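Local coordinates for protein CG8862 (Drosophila melanogaster, PDB 3ISM) that cuts nucleic acids as the magnesium-dependent mitochondrial endonuclease EndoG, probably acting on both DNA and RNA, and is inhibited here by EndoGI, at the interface of chains A and C and the interface of chains B and C. Coordinates in Å, arbitrary orientation; residue numbers count along the deposited sequence, not the author numbering. Chains: chain A/B, CG8862; chain C, CG4930.

Contact 1: the interface of chains A and C. Residues chain A 133-135, 138; chain C 333-335.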
ATOM      1  N   ASN A 133      19.478  10.805   3.154  1.00 26.26           N
ATOM      2  CA  ASN A 133      19.919  10.673   1.751  1.00 26.48           C
ATOM      3  C   ASN A 133      21.384  11.073   1.576  1.00 26.90           C
ATOM      4  O   ASN A 133      22.176  10.322   0.989  1.00 27.09           O
ATOM      5  CB  ASN A 133      19.036  11.505   0.805  1.00 26.45           C
ATOM      6  CG  ASN A 133      19.517  11.466  -0.659  1.00 27.26           C
ATOM      7  OD1 ASN A 133      19.797  10.396  -1.223  1.00 27.73           O
ATOM      8  ND2 ASN A 133      19.610  12.641  -1.276  1.00 28.06           N
ATOM      9  N   ARG A 134      21.743  12.230   2.128  1.00 26.45           N
ATOM     10  CA  ARG A 134      23.072  12.807   1.912  1.00 27.42           C
ATOM     11  C   ARG A 134      24.111  12.291   2.896  1.00 27.34           C
ATOM     12  O   ARG A 134      25.301  12.506   2.711  1.00 27.53           O
ATOM     13  CB  ARG A 134      23.021  14.339   1.958  1.00 26.84           C
ATOM     14  CG  ARG A 134      21.970  14.935   1.026  1.00 28.23           C
ATOM     15  CD  ARG A 134      22.010  16.471   0.997  1.00 28.42           C
ATOM     16  NE  ARG A 134      20.719  16.974   0.529  1.00 30.55           N
ATOM     17  CZ  ARG A 134      20.375  18.256   0.470  1.00 28.44           C
ATOM     18  NH1 ARG A 134      19.166  18.596   0.038  1.00 27.21           N
ATOM     19  NH2 ARG A 134      21.226  19.190   0.843  1.00 28.33           N
ATOM     20  N   ASP A 135      23.662  11.582   3.924  1.00 27.59           N
ATOM     21  CA  ASP A 135      24.557  11.134   4.986  1.00 27.66           C
ATOM     22  C   ASP A 135      24.399   9.628   5.263  1.00 27.59           C
ATOM     23  O   ASP A 135      24.893   8.800   4.486  1.00 27.62           O
ATOM     24  CB  ASP A 135      24.334  11.993   6.234  1.00 27.28           C
ATOM     25  CG  ASP A 135      24.732  13.448   6.017  1.00 28.18           C
ATOM     26  OD1 ASP A 135      25.942  13.759   6.079  1.00 26.95           O
ATOM     27  OD2 ASP A 135      23.836  14.288   5.789  1.00 29.51           O
ATOM     28  N   ASN A 138      23.643   7.324   2.356  1.00 27.49           N
ATOM     29  CA  ASN A 138      24.850   7.254   1.522  1.00 27.75           C
ATOM     30  C   ASN A 138      25.909   6.332   2.138  1.00 27.49           C
ATOM     31  O   ASN A 138      26.579   5.585   1.422  1.00 27.27           O
ATOM     32  CB  ASN A 138      25.436   8.647   1.256  1.00 27.57           C
ATOM     33  CG  ASN A 138      26.775   8.590   0.525  1.00 29.15           C
ATOM     34  OD1 ASN A 138      27.767   9.142   0.991  1.00 31.47           O
ATOM     35  ND2 ASN A 138      26.804   7.927  -0.621  1.00 28.49           N
TER
ATOM     36  N   ASP C 333      25.877  14.212  -2.308  1.00 27.57           N
ATOM     37  CA  ASP C 333      25.919  13.618  -0.964  1.00 27.78           C
ATOM     38  C   ASP C 333      27.313  13.693  -0.315  1.00 28.19           C
ATOM     39  O   ASP C 333      28.208  14.349  -0.842  1.00 28.29           O
ATOM     40  CB  ASP C 333      25.398  12.172  -0.985  1.00 27.66           C
ATOM     41  CG  ASP C 333      26.172  11.261  -1.942  1.00 27.64           C
ATOM     42  OD1 ASP C 333      27.398  11.451  -2.145  1.00 25.52           O
ATOM     43  OD2 ASP C 333      25.528  10.332  -2.488  1.00 28.06           O
ATOM     44  N   ASN C 334      27.482  12.997   0.808  1.00 28.61           N
ATOM     45  CA  ASN C 334      28.730  12.962   1.579  1.00 29.43           C
ATOM     46  C   ASN C 334      30.036  12.724   0.822  1.00 29.39           C
ATOM     47  O   ASN C 334      30.997  13.465   1.007  1.00 29.46           O
ATOM     48  CB  ASN C 334      28.630  11.920   2.700  1.00 29.64           C
ATOM     49  CG  ASN C 334      28.112  12.503   3.984  1.00 30.97           C
ATOM     50  OD1 ASN C 334      27.750  13.682   4.036  1.00 32.55           O
ATOM     51  ND2 ASN C 334      28.066  11.684   5.038  1.00 31.25           N
ATOM     52  N   GLU C 335      30.064  11.684  -0.009  1.00 29.50           N
ATOM     53  CA  GLU C 335      31.274  11.262  -0.711  1.00 29.47           C
ATOM     54  C   GLU C 335      31.768  12.277  -1.750  1.00 29.99           C
ATOM     55  O   GLU C 335      32.933  12.246  -2.148  1.00 30.03           O
ATOM     56  CB  GLU C 335      31.060   9.889  -1.357  1.00 29.30           C
ATOM     57  CG  GLU C 335      31.149   8.732  -0.376  1.00 28.86           C
ATOM     58  CD  GLU C 335      31.068   7.368  -1.054  1.00 28.78           C
ATOM     59  OE1 GLU C 335      30.029   7.073  -1.677  1.00 27.90           O
ATOM     60  OE2 GLU C 335      32.039   6.590  -0.953  1.00 26.65           O
TER
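The main-chain carbonyl oxygen of A:Arg134 is the firm polar point of this contact: the backbone N-H of C:Asn334 donates to its O atom at 2.9 Å, lying in the carbonyl plane. A:Arg134 and A:Asp135 form the turn between helices 129-133 and 136-146 of the nuclease, and the C-terminal part of the inhibitor lays a short loop, C:Asp333 to C:Glu335, across it, extended at C:Asp333 and turning at C:Asn334. The amide of C:Asn334 is carried onto the carboxylate of A:Asp135, the two planes nearly perpendicular at 78°. Its modelled orientation is doubtful, because OD1 of C:Asn334 sits 2.7 Å from OD1 of A:Asp135, where both atoms would accept. A flipped amide would probably bring its NH2 to that carboxylate and also towards the carbonyl of A:Arg134. On the other side of C:Asn334, A:Asn138 in the first turn of helix 136-146 has CG anti to its backbone N (chi1 174°), which swings the amide towards the inhibitor. That amide stacks on the carboxylate of C:Asp333, planes 21° apart, with A:Asn138 CG 3.7 Å from C:Asp333 CG: a face-to-face meeting of two flat polar groups. The NH2 end of A:Asn138 then turns to C:Glu335, and its ND2 makes a long, weak bond to the carboxylate oxygen OE1. Nearer its backbone, the CB methylene of C:Asp333 packs against CA and O of A:Arg134. A:Asn133, a magnesium-binding residue of the nuclease, immediately precedes this turn and is barely touched, so the inhibitor borders the metal site here without contacting its amide in this segment. The oxygen end of the A:Asn138 amide meets carbon, with OD1 3.4 Å from CB of C:Asn334.

Contact 2: the interface of chains B and C. Residues chain B 75, 89, 93, 99; chain C 101, 145-146.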
ATOM      1  N   PHE B  75     -15.321 -19.268   5.639  1.00 30.49           N
ATOM      2  CA  PHE B  75     -14.159 -18.411   5.526  1.00 30.72           C
ATOM      3  C   PHE B  75     -12.904 -19.205   5.849  1.00 31.22           C
ATOM      4  O   PHE B  75     -12.810 -19.796   6.927  1.00 32.15           O
ATOM      5  CB  PHE B  75     -14.282 -17.258   6.501  1.00 30.10           C
ATOM      6  CG  PHE B  75     -15.248 -16.192   6.067  1.00 30.84           C
ATOM      7  CD1 PHE B  75     -14.935 -15.341   5.023  1.00 28.07           C
ATOM      8  CD2 PHE B  75     -16.472 -16.027   6.721  1.00 30.81           C
ATOM      9  CE1 PHE B  75     -15.817 -14.322   4.645  1.00 28.33           C
ATOM     10  CE2 PHE B  75     -17.356 -15.019   6.334  1.00 29.16           C
ATOM     11  CZ  PHE B  75     -17.019 -14.168   5.302  1.00 28.42           C
ATOM     12  N   ASN B  89      -8.402 -15.720   9.973  1.00 27.60           N
ATOM     13  CA  ASN B  89      -9.593 -15.367  10.755  1.00 27.78           C
ATOM     14  C   ASN B  89      -9.291 -14.644  12.081  1.00 28.03           C
ATOM     15  O   ASN B  89     -10.014 -13.707  12.452  1.00 27.06           O
ATOM     16  CB  ASN B  89     -10.461 -16.611  10.999  1.00 27.80           C
ATOM     17  CG  ASN B  89     -11.246 -17.007   9.753  1.00 27.48           C
ATOM     18  OD1 ASN B  89     -11.700 -16.145   9.011  1.00 25.28           O
ATOM     19  ND2 ASN B  89     -11.382 -18.302   9.511  1.00 26.52           N
ATOM     20  N   ARG B  93     -11.183 -11.363  13.834  1.00 28.67           N
ATOM     21  CA  ARG B  93     -12.077 -11.604  14.981  1.00 29.88           C
ATOM     22  C   ARG B  93     -11.951 -10.446  15.964  1.00 30.58           C
ATOM     23  O   ARG B  93     -10.838 -10.081  16.358  1.00 30.44           O
ATOM     24  CB  ARG B  93     -11.791 -12.952  15.679  1.00 29.64           C
ATOM     25  CG  ARG B  93     -12.548 -13.221  17.026  1.00 29.97           C
ATOM     26  CD  ARG B  93     -14.042 -13.638  16.826  1.00 32.33           C
ATOM     27  NE  ARG B  93     -14.802 -13.840  18.082  1.00 32.60           N
ATOM     28  CZ  ARG B  93     -15.871 -13.120  18.436  1.00 32.81           C
ATOM     29  NH1 ARG B  93     -16.323 -12.154  17.644  1.00 34.25           N
ATOM     30  NH2 ARG B  93     -16.494 -13.354  19.580  1.00 34.41           N
ATOM     31  N   ARG B  99     -15.083  -9.551   7.475  1.00 27.01           N
ATOM     32  CA  ARG B  99     -14.353 -10.123   6.352  1.00 26.75           C
ATOM     33  C   ARG B  99     -15.172  -9.796   5.101  1.00 27.00           C
ATOM     34  O   ARG B  99     -16.218 -10.403   4.857  1.00 26.64           O
ATOM     35  CB  ARG B  99     -14.213 -11.647   6.534  1.00 26.60           C
ATOM     36  CG  ARG B  99     -13.339 -12.035   7.705  1.00 25.15           C
ATOM     37  CD  ARG B  99     -13.588 -13.442   8.198  1.00 26.66           C
ATOM     38  NE  ARG B  99     -14.911 -13.602   8.801  1.00 25.77           N
ATOM     39  CZ  ARG B  99     -15.267 -14.682   9.479  1.00 24.89           C
ATOM     40  NH1 ARG B  99     -14.383 -15.653   9.640  1.00 22.95           N
ATOM     41  NH2 ARG B  99     -16.489 -14.785   9.996  1.00 23.04           N
TER
ATOM     42  N   PHE C 101     -19.357 -15.306  14.450  1.00 29.55           N
ATOM     43  CA  PHE C 101     -18.123 -15.208  13.682  1.00 28.97           C
ATOM     44  C   PHE C 101     -17.713 -16.575  13.117  1.00 29.62           C
ATOM     45  O   PHE C 101     -17.378 -16.690  11.932  1.00 29.01           O
ATOM     46  CB  PHE C 101     -16.997 -14.627  14.555  1.00 27.91           C
ATOM     47  CG  PHE C 101     -15.677 -14.470  13.831  1.00 27.19           C
ATOM     48  CD1 PHE C 101     -15.421 -13.344  13.051  1.00 25.72           C
ATOM     49  CD2 PHE C 101     -14.689 -15.443  13.930  1.00 26.92           C
ATOM     50  CE1 PHE C 101     -14.209 -13.195  12.387  1.00 25.14           C
ATOM     51  CE2 PHE C 101     -13.465 -15.300  13.258  1.00 27.55           C
ATOM     52  CZ  PHE C 101     -13.229 -14.177  12.488  1.00 25.45           C
ATOM     53  N   ASP C 145     -21.006 -11.158  10.015  1.00 25.84           N
ATOM     54  CA  ASP C 145     -20.550 -10.917   8.630  1.00 25.34           C
ATOM     55  C   ASP C 145     -20.865 -12.078   7.671  1.00 25.25           C
ATOM     56  O   ASP C 145     -20.531 -12.034   6.483  1.00 24.79           O
ATOM     57  CB  ASP C 145     -19.075 -10.458   8.536  1.00 24.73           C
ATOM     58  CG  ASP C 145     -18.057 -11.518   8.986  1.00 24.83           C
ATOM     59  OD1 ASP C 145     -18.429 -12.652   9.370  1.00 24.60           O
ATOM     60  OD2 ASP C 145     -16.848 -11.191   8.951  1.00 21.72           O
ATOM     61  N   LEU C 146     -21.525 -13.100   8.195  1.00 25.55           N
ATOM     62  CA  LEU C 146     -21.986 -14.223   7.386  0.50 26.23           C
ATOM     63  C   LEU C 146     -23.330 -13.941   6.735  1.00 26.45           C
ATOM     64  O   LEU C 146     -23.830 -14.756   5.963  1.00 26.65           O
ATOM     65  CB  LEU C 146     -22.075 -15.491   8.230  0.50 26.31           C
ATOM     66  CG  LEU C 146     -20.703 -16.108   8.488  0.50 27.41           C
ATOM     67  CD1 LEU C 146     -20.065 -15.621   9.788  0.50 26.54           C
ATOM     68  CD2 LEU C 146     -20.840 -17.584   8.503  0.50 27.92           C
TER
HETATM   69  O   HOH W   1     -18.799 -10.573   4.988  1.00 13.28           O
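Strand 98-101 of the nuclease, with the N-terminal end of helix 89-92 and the loops at B:Phe75 and B:Arg93, meets the C-terminal end of inhibitor helix 81-102 and the loop at C:Asp145 and C:Leu146. B:Arg99, the arginine of the DRGH motif of this nuclease family, reaches out with a bend at chi3 (-67°) that turns its guanidinium side-on to C:Asp145. NE donates to OD2 at 3.1 Å and NH2 to OD1 at 3.0 Å, a two-pronged salt bridge with the flat groups nearly coplanar. OD2 takes a second, nearly straight bond from the backbone N of B:Arg99 at 2.8 Å, arriving on its anti side while NE uses the syn side. NH2 also donates, within the guanidinium plane, to the main-chain O of C:Phe101 at 2.9 Å, close to the end of its helix. At another edge NH1 donates to the amide oxygen OD1 of B:Asn89 at 2.8 Å, in the guanidinium plane but from above the amide carbonyl, which helps to set the rotation of the guanidinium from the enzyme's own side. Its two faces are filled as well: the C:Phe101 ring stacks on one, planes 5° apart, and B:Phe75 lies over the other. C:Phe101 is itself sandwiched, with CD of B:Arg93 over its opposite face, 3.8 Å from the centroid. An alanine in place of B:Arg99 would probably leave the C:Asp145 carboxylate without its side-chain partners and one face of the C:Phe101 ring without its cation. A water links the carbonyl oxygens O of B:Arg99 and C:Asp145, 2.6 and 2.7 Å away, and CD1 of C:Leu146 packs near the guanidinium NH2. By holding the motif arginine two positions before the general-base histidine of the motif, B:His101, the inhibitor sits beside the active site and is likely to keep nucleic acid from entering.

Contact 1 and contact 2 lie about 49 Å apart and share no residue; one inhibitor chain joins them, each to a different copy of the nuclease. C:Asp145-C:Leu146 and C:Asp333-C:Glu335 come from similar stretches of its two related halves, both including an Arg-Asp-Ser-Asp sequence: contact 2 uses the Asp that ends it, contact 1 residues just beyond. C:Phe101 has no counterpart in contact 1. The centres lie about 10 Å from A:His101 for contact 1 and about 8 Å from B:His101 for contact 2. A single EndoGI thus comes close to both active sites, consistent with the one-to-two assembly and with simultaneous inhibition.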